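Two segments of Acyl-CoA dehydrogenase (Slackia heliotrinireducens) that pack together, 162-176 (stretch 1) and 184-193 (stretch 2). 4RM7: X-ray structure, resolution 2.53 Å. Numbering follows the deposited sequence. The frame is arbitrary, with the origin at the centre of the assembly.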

# COMPACT_ATOMS: atom_id res chain seq x y z
N ASN A 162 22.63 -1.01 -27.13
CA ASN A 162 23.78 -0.65 -27.98
C ASN A 162 23.45 -0.61 -29.47
O ASN A 162 24.31 -0.85 -30.33
N GLY A 163 22.20 -0.28 -29.78
CA GLY A 163 21.76 -0.21 -31.17
C GLY A 163 22.54 0.79 -31.99
O GLY A 163 22.77 0.58 -33.17
N GLU A 164 22.97 1.86 -31.34
CA GLU A 164 23.61 2.98 -32.01
C GLU A 164 24.98 2.65 -32.60
O GLU A 164 25.35 3.19 -33.64
N TYR A 165 25.73 1.77 -31.94
CA TYR A 165 27.11 1.54 -32.36
C TYR A 165 27.45 0.09 -32.65
O TYR A 165 28.51 -0.18 -33.19
N ALA A 166 26.57 -0.84 -32.30
CA ALA A 166 26.83 -2.25 -32.57
C ALA A 166 27.12 -2.48 -34.05
O ALA A 166 26.45 -1.92 -34.91
N PRO A 167 28.15 -3.30 -34.34
CA PRO A 167 28.57 -3.65 -35.70
C PRO A 167 27.48 -4.35 -36.50
O PRO A 167 27.45 -4.25 -37.72
N ALA A 168 26.59 -5.04 -35.82
CA ALA A 168 25.56 -5.80 -36.51
C ALA A 168 24.29 -5.90 -35.66
O ALA A 168 24.33 -5.82 -34.43
N LEU A 169 23.17 -6.08 -36.34
CA LEU A 169 21.88 -6.13 -35.68
C LEU A 169 21.20 -7.47 -35.92
O LEU A 169 20.93 -7.85 -37.06
N LEU A 170 20.95 -8.20 -34.84
CA LEU A 170 20.21 -9.45 -34.94
C LEU A 170 18.72 -9.13 -34.87
O LEU A 170 18.18 -8.83 -33.80
N VAL A 171 18.06 -9.20 -36.02
CA VAL A 171 16.72 -8.66 -36.18
C VAL A 171 15.67 -9.72 -36.39
O VAL A 171 15.82 -10.61 -37.23
N SER A 172 14.59 -9.62 -35.61
CA SER A 172 13.44 -10.49 -35.74
C SER A 172 12.48 -9.88 -36.76
O SER A 172 12.20 -8.69 -36.70
N ALA A 173 11.99 -10.71 -37.68
CA ALA A 173 11.16 -10.22 -38.79
C ALA A 173 10.22 -11.29 -39.35
O ALA A 173 10.53 -12.48 -39.31
N TYR A 174 9.07 -10.86 -39.86
CA TYR A 174 8.24 -11.71 -40.70
C TYR A 174 8.87 -11.81 -42.07
O TYR A 174 9.04 -10.80 -42.76
N ASP A 175 9.24 -13.02 -42.47
CA ASP A 175 9.73 -13.26 -43.82
C ASP A 175 8.54 -13.56 -44.73
O ASP A 175 7.75 -14.46 -44.45
N LYS A 176 8.42 -12.79 -45.80
CA LYS A 176 7.32 -12.94 -46.75
C LYS A 176 7.80 -13.38 -48.13
O LYS A 176 7.02 -13.42 -49.08
N GLU A 184 6.33 -15.76 -42.16
CA GLU A 184 6.83 -16.60 -41.07
C GLU A 184 7.91 -15.91 -40.22
O GLU A 184 8.62 -15.02 -40.69
N PHE A 185 8.03 -16.34 -38.97
CA PHE A 185 9.05 -15.82 -38.08
C PHE A 185 10.45 -16.10 -38.61
O PHE A 185 10.72 -17.17 -39.15
N SER A 186 11.35 -15.13 -38.44
CA SER A 186 12.71 -15.26 -38.95
C SER A 186 13.66 -14.31 -38.26
O SER A 186 13.26 -13.23 -37.81
N PHE A 187 14.92 -14.72 -38.17
CA PHE A 187 15.97 -13.88 -37.61
C PHE A 187 17.00 -13.56 -38.69
O PHE A 187 17.33 -14.42 -39.51
N TRP A 188 17.51 -12.33 -38.68
CA TRP A 188 18.48 -11.88 -39.66
C TRP A 188 19.64 -11.15 -39.00
O TRP A 188 19.44 -10.19 -38.26
N MSE A 189 20.87 -11.59 -39.28
CA MSE A 189 22.05 -10.89 -38.77
C MSE A 189 22.50 -9.81 -39.76
O MSE A 189 23.25 -10.08 -40.70
N VAL A 190 22.03 -8.59 -39.55
CA VAL A 190 22.24 -7.52 -40.52
C VAL A 190 23.41 -6.62 -40.16
O VAL A 190 23.43 -6.04 -39.08
N PRO A 191 24.39 -6.51 -41.07
CA PRO A 191 25.51 -5.57 -40.90
C PRO A 191 25.00 -4.14 -40.75
O PRO A 191 24.12 -3.74 -41.50
N ARG A 192 25.56 -3.39 -39.80
CA ARG A 192 25.11 -2.03 -39.52
C ARG A 192 25.44 -1.11 -40.70
O ARG A 192 24.91 -0.00 -40.81
N SER A 193 26.30 -1.60 -41.59
CA SER A 193 26.77 -0.83 -42.74
C SER A 193 25.83 -0.91 -43.94
O SER A 193 25.99 -0.16 -44.90

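Strands 168-175 and 184-191 run antiparallel; because each is extended, its side chains alternate between the two faces of a sheet and interlock beside the backbone ladder.

One face carries Ala168, Leu170, Ser172 and Tyr174 against Phe185, Phe187, Met189 and Pro191. Here the longer side chains lean diagonally across the register. Leu170 (chi1 t, chi2 p) swings its end toward the partner strand and sets Leu170 CD1 3.6 Å from CD1 of Phe187. Selenomethionine Met189 (t, p, p) lays its end against the same leucine, with Met189 CE 3.9 Å from Leu170 CB, while Met189 SE lies 4.0 Å from Ala168 CB; the small methyl of alanine leaves room for the bulky selenium. Ser172 (p) is similarly compact. Ser172 CB approaches Phe187 CE1 at 3.8 Å in an off-centre CH-pi contact and Phe185 CE2 at 4.0 Å, so two large rings converge on one short side chain, whose hydroxyl is satisfied elsewhere in the structure.

The other face carries Leu169, Val171, Ala173 and Asp175 against Glu184, Ser186, Trp188 and Val190. Trp188 (m) lies beside the small Ala173, Trp188 CD1 4.1 Å from Ala173 CB, and Trp188 NE1 donates to OG of Ser186 at 2.8 Å. Ser186 OG (chi1 p) in turn donates to Ala173 O at 2.7 Å, so a short hydroxyl links indole to backbone. The beta-branched Val171 and Val190, both t, touch more loosely, Val171 CG2 to Val190 CG2 at 4.3 Å.

Beyond the strand, Arg192 (t, p, t) points toward stretch 1 and fills the hollow beside the loop that precedes strand 168-175. Its aliphatic part passes Leu169, Arg192 CD to Leu169 CD1 at 4.1 Å, before Arg192 NH1 donates to Glu164 O at 3.0 Å and Arg192 NE makes a weak bond to Gly163 O at 3.5 Å. A long chain with several donors suits these carbonyls well.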

# COMPACT_ATOMS: atom_id res chain seq x y z
CB ASN A 162 24.96 -1.59 -27.74
CG ASN A 162 26.28 -1.01 -28.26
OD1 ASN A 162 26.47 0.22 -28.30
ND2 ASN A 162 27.18 -1.89 -28.69
CB GLU A 164 23.75 4.13 -31.04
CG GLU A 164 24.18 5.42 -31.67
CD GLU A 164 24.31 6.53 -30.65
OE1 GLU A 164 23.91 6.32 -29.49
OE2 GLU A 164 24.82 7.61 -31.02
CB TYR A 165 28.06 2.08 -31.29
CG TYR A 165 28.06 3.59 -31.19
CD1 TYR A 165 28.50 4.37 -32.26
CD2 TYR A 165 27.62 4.23 -30.04
CE1 TYR A 165 28.50 5.75 -32.19
CE2 TYR A 165 27.62 5.63 -29.96
CZ TYR A 165 28.06 6.38 -31.04
OH TYR A 165 28.07 7.76 -30.97
CB ALA A 166 25.66 -3.09 -32.14
CB PRO A 167 29.75 -4.59 -35.46
CG PRO A 167 30.28 -4.20 -34.15
CD PRO A 167 29.10 -3.78 -33.33
CB ALA A 168 26.08 -7.17 -36.85
CB LEU A 169 21.00 -4.99 -36.18
CG LEU A 169 21.57 -3.63 -35.83
CD1 LEU A 169 20.88 -2.53 -36.62
CD2 LEU A 169 21.39 -3.39 -34.36
CB LEU A 170 20.64 -10.42 -33.84
CG LEU A 170 19.92 -11.78 -33.87
CD1 LEU A 170 19.97 -12.40 -35.27
CD2 LEU A 170 20.51 -12.73 -32.86
CB VAL A 171 16.65 -7.69 -37.37
CG1 VAL A 171 15.35 -6.94 -37.35
CG2 VAL A 171 17.80 -6.71 -37.29
CB SER A 172 12.76 -10.65 -34.40
OG SER A 172 12.12 -9.45 -34.04
CB ALA A 173 12.04 -9.67 -39.92
CB TYR A 174 6.82 -11.17 -40.83
CG TYR A 174 5.92 -11.47 -39.66
CD1 TYR A 174 5.87 -12.74 -39.10
CD2 TYR A 174 5.13 -10.47 -39.10
CE1 TYR A 174 5.05 -13.01 -38.02
CE2 TYR A 174 4.30 -10.73 -38.02
CZ TYR A 174 4.26 -12.00 -37.48
OH TYR A 174 3.44 -12.25 -36.41
CB ASP A 175 10.73 -14.40 -43.84
CG ASP A 175 11.24 -14.70 -45.23
OD1 ASP A 175 10.92 -13.95 -46.17
OD2 ASP A 175 11.98 -15.68 -45.38
CB LYS A 176 6.54 -11.63 -46.88
CG LYS A 176 5.71 -11.25 -45.69
CD LYS A 176 4.35 -10.78 -46.15
CE LYS A 176 3.66 -9.96 -45.09
NZ LYS A 176 4.42 -8.71 -44.83
CB GLU A 184 7.39 -17.91 -41.62
CG GLU A 184 8.73 -17.77 -42.32
CD GLU A 184 9.37 -19.10 -42.66
OE1 GLU A 184 8.86 -20.14 -42.20
OE2 GLU A 184 10.38 -19.10 -43.40
CB PHE A 185 8.90 -16.42 -36.69
CG PHE A 185 9.86 -15.85 -35.70
CD1 PHE A 185 10.96 -16.57 -35.29
CD2 PHE A 185 9.67 -14.57 -35.21
CE1 PHE A 185 11.85 -16.04 -34.38
CE2 PHE A 185 10.56 -14.03 -34.30
CZ PHE A 185 11.65 -14.76 -33.89
CB SER A 186 12.73 -14.99 -40.45
OG SER A 186 12.54 -13.61 -40.71
CB PHE A 187 16.66 -14.56 -36.42
CG PHE A 187 16.14 -14.11 -35.07
CD1 PHE A 187 16.41 -12.83 -34.60
CD2 PHE A 187 15.42 -14.98 -34.27
CE1 PHE A 187 15.94 -12.42 -33.35
CE2 PHE A 187 14.95 -14.58 -33.02
CZ PHE A 187 15.22 -13.30 -32.56
CB TRP A 188 17.82 -10.95 -40.67
CG TRP A 188 16.67 -11.54 -41.40
CD1 TRP A 188 15.39 -11.71 -40.94
CD2 TRP A 188 16.68 -12.00 -42.76
NE1 TRP A 188 14.61 -12.27 -41.93
CE2 TRP A 188 15.38 -12.45 -43.05
CE3 TRP A 188 17.66 -12.08 -43.75
CZ2 TRP A 188 15.04 -12.98 -44.29
CZ3 TRP A 188 17.33 -12.59 -44.98
CH2 TRP A 188 16.03 -13.04 -45.24
CB MSE A 189 23.18 -11.89 -38.50
CG MSE A 189 24.42 -11.28 -37.86
SE MSE A 189 24.09 -10.57 -36.08
CE MSE A 189 23.82 -12.21 -35.08
CB VAL A 190 20.97 -6.66 -40.65
CG1 VAL A 190 21.16 -5.57 -41.70
CG2 VAL A 190 19.78 -7.53 -40.98
CB PRO A 191 26.30 -5.72 -42.20
CG PRO A 191 25.89 -7.05 -42.76
CD PRO A 191 24.47 -7.26 -42.33
CB ARG A 192 25.74 -1.53 -38.22
CG ARG A 192 25.42 -0.10 -37.82
CD ARG A 192 24.05 0.04 -37.12
NE ARG A 192 23.96 1.30 -36.38
CZ ARG A 192 23.82 2.50 -36.95
NH1 ARG A 192 23.75 3.59 -36.19
NH2 ARG A 192 23.76 2.63 -38.27
CB SER A 193 28.16 -1.33 -43.15
OG SER A 193 28.09 -2.66 -43.63